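Local coordinates for protein pid-3 (PDB 7OCX) that probably helps assemble the PETISCO complex of piRNA biogenesis, its RNA recognition motif domain pairing with that of TOFU-6, at residues B[11-23]-B[45-59]. Numbering follows the deposited sequence.
Sequences QENMLKISGYPGM and GAQSAVVALENKFQV
Tyr-20 sets CG between its backbone N and carbonyl carbon (chi1 48°), which lays one ring face against Gln-47, whose C sits 3.5 Å from Tyr-20 CZ. Leu-15 takes the same kind of first torsion (chi1 63°), lying alongside Val-51 through CD1 while its CD2 meets Leu-53 CD1 at 3.7 Å. Strands 14-18 and 48-53 run antiparallel, with Leu-15 and Val-51, then Ile-17 and Ala-49, as hydrogen-bonded pairs. Just before strand 48-53, Gln-47 stretches out so that NE2 reaches Tyr-20 O at 3.0 Å; the bond is straight at the hydrogen (165°), but the donor stands above the carbonyl plane. A water in the plane of the tyrosine ring donates to Gly-45 O; its link to Tyr-20 OH is doubtfully short. With an alanine at Tyr-20, a gap would probably open over Gln-47, and Ile-29 and Leu-32 of helix 26-32 would lose the ring they pack on. At the far end another water ties Glu-12 OE2 and Asn-13 OD1 to Lys-56 N, where helix 56-66 begins. The two strands are the central pair of an RRM-type sheet, flanked by strands 38-45 and 75-81, with helix 26-32 packing on Tyr-20 and Ala-49 and helix 56-66 bringing Val-59 against Asn-13.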
loop_
_atom_site.group_PDB
_atom_site.type_symbol
_atom_site.label_atom_id
_atom_site.label_comp_id
_atom_site.label_asym_id
_atom_site.label_seq_id
_atom_site.Cartn_x
_atom_site.Cartn_y
_atom_site.Cartn_z
ATOM N N GLN B 11 -20.591 12.248 -1.762
ATOM C CA GLN B 11 -19.742 12.679 -0.663
ATOM C C GLN B 11 -19.554 11.581 0.384
ATOM O O GLN B 11 -18.503 11.531 1.045
ATOM C CB GLN B 11 -20.352 13.930 -0.056
ATOM C CG GLN B 11 -19.486 14.591 0.948
ATOM C CD GLN B 11 -19.993 15.948 1.260
ATOM O OE1 GLN B 11 -19.531 16.945 0.692
ATOM N NE2 GLN B 11 -20.982 16.014 2.148
ATOM N N GLU B 12 -20.529 10.663 0.524
ATOM C CA GLU B 12 -20.366 9.599 1.520
ATOM C C GLU B 12 -19.222 8.649 1.163
ATOM O O GLU B 12 -18.784 7.876 2.028
ATOM C CB GLU B 12 -21.667 8.806 1.700
ATOM C CG GLU B 12 -22.057 7.889 0.537
ATOM C CD GLU B 12 -23.348 7.102 0.850
ATOM O OE1 GLU B 12 -24.188 7.618 1.617
ATOM O OE2 GLU B 12 -23.532 5.979 0.335
ATOM N N ASN B 13 -18.728 8.684 -0.072
ATOM C CA ASN B 13 -17.606 7.849 -0.468
ATOM C C ASN B 13 -16.264 8.533 -0.300
ATOM O O ASN B 13 -15.252 7.964 -0.697
ATOM C CB ASN B 13 -17.730 7.389 -1.921
ATOM C CG ASN B 13 -18.979 6.615 -2.195
ATOM O OD1 ASN B 13 -19.473 5.903 -1.328
ATOM N ND2 ASN B 13 -19.499 6.729 -3.416
ATOM N N MET B 14 -16.211 9.730 0.261
ATOM C CA MET B 14 -14.986 10.512 0.206
ATOM C C MET B 14 -14.388 10.741 1.571
ATOM O O MET B 14 -15.085 10.830 2.590
ATOM C CB MET B 14 -15.255 11.846 -0.509
ATOM C CG MET B 14 -15.312 11.602 -2.005
ATOM S SD MET B 14 -16.399 12.704 -2.901
ATOM C CE MET B 14 -16.358 14.176 -1.901
ATOM N N LEU B 15 -13.068 10.808 1.578
ATOM C CA LEU B 15 -12.350 11.154 2.785
ATOM C C LEU B 15 -11.267 12.161 2.448
ATOM O O LEU B 15 -10.889 12.343 1.285
ATOM C CB LEU B 15 -11.773 9.913 3.456
ATOM C CG LEU B 15 -10.725 9.061 2.728
ATOM C CD1 LEU B 15 -9.405 9.763 2.696
ATOM C CD2 LEU B 15 -10.649 7.771 3.507
ATOM N N LYS B 16 -10.830 12.853 3.488
ATOM C CA LYS B 16 -9.689 13.753 3.473
ATOM C C LYS B 16 -8.534 13.060 4.163
ATOM O O LYS B 16 -8.719 12.452 5.218
ATOM C CB LYS B 16 -9.973 15.066 4.216
ATOM C CG LYS B 16 -11.033 15.965 3.623
ATOM C CD LYS B 16 -10.886 17.398 4.167
ATOM C CE LYS B 16 -12.222 18.154 4.178
ATOM N NZ LYS B 16 -12.397 19.068 5.355
ATOM N N ILE B 17 -7.350 13.140 3.574
ATOM C CA ILE B 17 -6.141 12.591 4.178
ATOM C C ILE B 17 -5.030 13.627 4.056
ATOM O O ILE B 17 -4.903 14.291 3.021
ATOM C CB ILE B 17 -5.748 11.246 3.527
ATOM C CG1 ILE B 17 -4.468 10.695 4.165
ATOM C CG2 ILE B 17 -5.611 11.384 2.006
ATOM C CD1 ILE B 17 -4.281 9.220 3.910
ATOM N N SER B 18 -4.245 13.794 5.123
ATOM C CA SER B 18 -3.200 14.810 5.130
ATOM C C SER B 18 -2.100 14.354 6.081
ATOM O O SER B 18 -2.292 13.432 6.880
ATOM C CB SER B 18 -3.742 16.182 5.538
ATOM O OG SER B 18 -4.274 16.201 6.855
ATOM N N GLY B 19 -0.918 14.964 5.933
ATOM C CA GLY B 19 0.188 14.725 6.833
ATOM C C GLY B 19 1.277 13.814 6.308
ATOM O O GLY B 19 2.330 13.727 6.954
ATOM N N TYR B 20 1.044 13.129 5.184
ATOM C CA TYR B 20 2.016 12.231 4.605
ATOM C C TYR B 20 3.131 13.010 3.929
ATOM O O TYR B 20 3.050 14.225 3.755
ATOM C CB TYR B 20 1.343 11.304 3.598
ATOM C CG TYR B 20 0.452 12.024 2.615
ATOM C CD1 TYR B 20 0.971 12.747 1.556
ATOM C CD2 TYR B 20 -0.933 12.041 2.801
ATOM C CE1 TYR B 20 0.139 13.424 0.658
ATOM C CE2 TYR B 20 -1.774 12.727 1.921
ATOM C CZ TYR B 20 -1.231 13.415 0.851
ATOM O OH TYR B 20 -2.057 14.067 -0.023
ATOM N N PRO B 21 4.197 12.326 3.517
ATOM C CA PRO B 21 5.336 13.059 2.967
ATOM C C PRO B 21 4.948 13.802 1.698
ATOM O O PRO B 21 4.154 13.330 0.871
ATOM C CB PRO B 21 6.370 11.964 2.693
ATOM C CG PRO B 21 6.027 10.879 3.667
ATOM C CD PRO B 21 4.516 10.916 3.797
ATOM N N GLY B 22 5.564 14.969 1.533
ATOM C CA GLY B 22 5.146 15.914 0.516
ATOM C C GLY B 22 5.487 15.498 -0.903
ATOM O O GLY B 22 4.967 16.089 -1.855
ATOM N N MET B 23 6.333 14.501 -1.076
ATOM C CA MET B 23 6.642 14.080 -2.439
ATOM C C MET B 23 5.726 12.975 -2.951
ATOM O O MET B 23 5.894 12.540 -4.095
ATOM C CB MET B 23 8.116 13.656 -2.540
ATOM C CG MET B 23 8.473 12.228 -2.116
ATOM S SD MET B 23 8.501 11.912 -0.327
ATOM C CE MET B 23 9.230 13.408 0.332
ATOM N N GLY B 45 -2.834 19.642 -2.074
ATOM C CA GLY B 45 -1.617 20.257 -1.593
ATOM C C GLY B 45 -0.572 19.174 -1.541
ATOM O O GLY B 45 -0.867 17.996 -1.708
ATOM N N ALA B 46 0.670 19.596 -1.318
ATOM C CA ALA B 46 1.768 18.640 -1.215
ATOM C C ALA B 46 1.465 17.503 -0.249
ATOM O O ALA B 46 1.859 16.355 -0.489
ATOM C CB ALA B 46 3.037 19.354 -0.754
ATOM N N GLN B 47 0.832 17.809 0.887
ATOM C CA GLN B 47 0.616 16.803 1.920
ATOM C C GLN B 47 -0.857 16.599 2.251
ATOM O O GLN B 47 -1.192 16.279 3.398
ATOM C CB GLN B 47 1.371 17.167 3.197
ATOM C CG GLN B 47 2.826 17.507 2.992
ATOM C CD GLN B 47 3.510 17.825 4.289
ATOM O OE1 GLN B 47 3.777 18.990 4.583
ATOM N NE2 GLN B 47 3.817 16.793 5.074
ATOM N N SER B 48 -1.748 16.781 1.278
ATOM C CA SER B 48 -3.164 16.568 1.529
ATOM C C SER B 48 -3.867 16.197 0.233
ATOM O O SER B 48 -3.486 16.644 -0.859
ATOM C CB SER B 48 -3.860 17.806 2.149
ATOM O OG SER B 48 -3.862 18.927 1.284
ATOM N N ALA B 49 -4.928 15.406 0.373
ATOM C CA ALA B 49 -5.727 15.031 -0.780
ATOM C C ALA B 49 -7.142 14.704 -0.334
ATOM O O ALA B 49 -7.430 14.554 0.860
ATOM C CB ALA B 49 -5.112 13.840 -1.516
ATOM N N VAL B 50 -8.039 14.633 -1.311
ATOM C CA VAL B 50 -9.383 14.111 -1.107
ATOM C C VAL B 50 -9.501 12.827 -1.923
ATOM O O VAL B 50 -9.119 12.801 -3.100
ATOM C CB VAL B 50 -10.462 15.136 -1.501
ATOM C CG1 VAL B 50 -11.804 14.426 -1.445
ATOM C CG2 VAL B 50 -10.454 16.375 -0.589
ATOM N N VAL B 51 -10.007 11.762 -1.307
ATOM C CA VAL B 51 -9.958 10.424 -1.898
ATOM C C VAL B 51 -11.368 9.875 -1.964
ATOM O O VAL B 51 -12.106 9.947 -0.978
ATOM C CB VAL B 51 -9.060 9.472 -1.083
ATOM C CG1 VAL B 51 -9.100 8.080 -1.659
ATOM C CG2 VAL B 51 -7.679 10.047 -0.994
ATOM N N ALA B 52 -11.735 9.309 -3.105
ATOM C CA ALA B 52 -12.989 8.577 -3.231
ATOM C C ALA B 52 -12.678 7.091 -3.100
ATOM O O ALA B 52 -11.894 6.549 -3.884
ATOM C CB ALA B 52 -13.681 8.887 -4.556
ATOM N N LEU B 53 -13.228 6.463 -2.070
ATOM C CA LEU B 53 -13.171 5.028 -1.868
ATOM C C LEU B 53 -14.453 4.412 -2.403
ATOM O O LEU B 53 -15.371 5.106 -2.830
ATOM C CB LEU B 53 -12.954 4.688 -0.395
ATOM C CG LEU B 53 -11.725 5.195 0.362
ATOM C CD1 LEU B 53 -11.769 4.663 1.765
ATOM C CD2 LEU B 53 -10.463 4.736 -0.359
ATOM N N GLU B 54 -14.540 3.093 -2.350
ATOM C CA GLU B 54 -15.660 2.409 -2.990
ATOM C C GLU B 54 -17.000 2.764 -2.336
ATOM O O GLU B 54 -18.012 2.915 -3.029
ATOM C CB GLU B 54 -15.405 0.897 -2.936
ATOM C CG GLU B 54 -16.451 -0.005 -3.579
ATOM C CD GLU B 54 -16.675 0.294 -5.041
ATOM O OE1 GLU B 54 -15.813 0.959 -5.661
ATOM O OE2 GLU B 54 -17.713 -0.155 -5.580
ATOM N N ASN B 55 -17.030 2.901 -1.012
ATOM C CA ASN B 55 -18.303 3.128 -0.330
ATOM C C ASN B 55 -18.055 3.619 1.089
ATOM O O ASN B 55 -16.913 3.715 1.557
ATOM C CB ASN B 55 -19.160 1.848 -0.344
ATOM C CG ASN B 55 -18.486 0.680 0.377
ATOM O OD1 ASN B 55 -18.009 0.827 1.504
ATOM N ND2 ASN B 55 -18.419 -0.481 -0.292
ATOM N N LYS B 56 -19.158 3.915 1.776
ATOM C CA LYS B 56 -19.091 4.555 3.080
ATOM C C LYS B 56 -18.531 3.616 4.135
ATOM O O LYS B 56 -17.965 4.074 5.131
ATOM C CB LYS B 56 -20.478 5.038 3.490
ATOM C CG LYS B 56 -21.522 3.930 3.552
ATOM C CD LYS B 56 -22.943 4.439 3.799
ATOM C CE LYS B 56 -23.952 3.289 3.876
ATOM N NZ LYS B 56 -25.353 3.773 4.018
ATOM N N PHE B 57 -18.664 2.306 3.943
ATOM C CA PHE B 57 -18.088 1.380 4.922
ATOM C C PHE B 57 -16.580 1.397 4.863
ATOM O O PHE B 57 -15.913 1.351 5.902
ATOM C CB PHE B 57 -18.594 -0.028 4.689
ATOM C CG PHE B 57 -20.070 -0.111 4.674
ATOM C CD1 PHE B 57 -20.780 -0.060 5.855
ATOM C CD2 PHE B 57 -20.749 -0.195 3.485
ATOM C CE1 PHE B 57 -22.141 -0.117 5.844
ATOM C CE2 PHE B 57 -22.111 -0.253 3.465
ATOM C CZ PHE B 57 -22.814 -0.216 4.657
ATOM N N GLN B 58 -16.029 1.462 3.654
ATOM C CA GLN B 58 -14.594 1.567 3.502
ATOM C C GLN B 58 -14.087 2.911 4.018
ATOM O O GLN B 58 -13.033 2.968 4.666
ATOM C CB GLN B 58 -14.208 1.289 2.045
ATOM C CG GLN B 58 -14.574 -0.148 1.634
ATOM C CD GLN B 58 -13.851 -0.615 0.384
ATOM O OE1 GLN B 58 -12.729 -0.180 0.123
ATOM N NE2 GLN B 58 -14.479 -1.503 -0.389
ATOM N N VAL B 59 -14.845 3.989 3.815
ATOM C CA VAL B 59 -14.455 5.260 4.425
ATOM C C VAL B 59 -14.395 5.119 5.936
ATOM O O VAL B 59 -13.419 5.515 6.577
ATOM C CB VAL B 59 -15.427 6.378 4.018
ATOM C CG1 VAL B 59 -15.187 7.657 4.834
ATOM C CG2 VAL B 59 -15.302 6.697 2.551
HETATM O O HOH W 1 -21.611 4.281 0.168
HETATM O O HOH W 2 -1.064 15.198 -1.964
#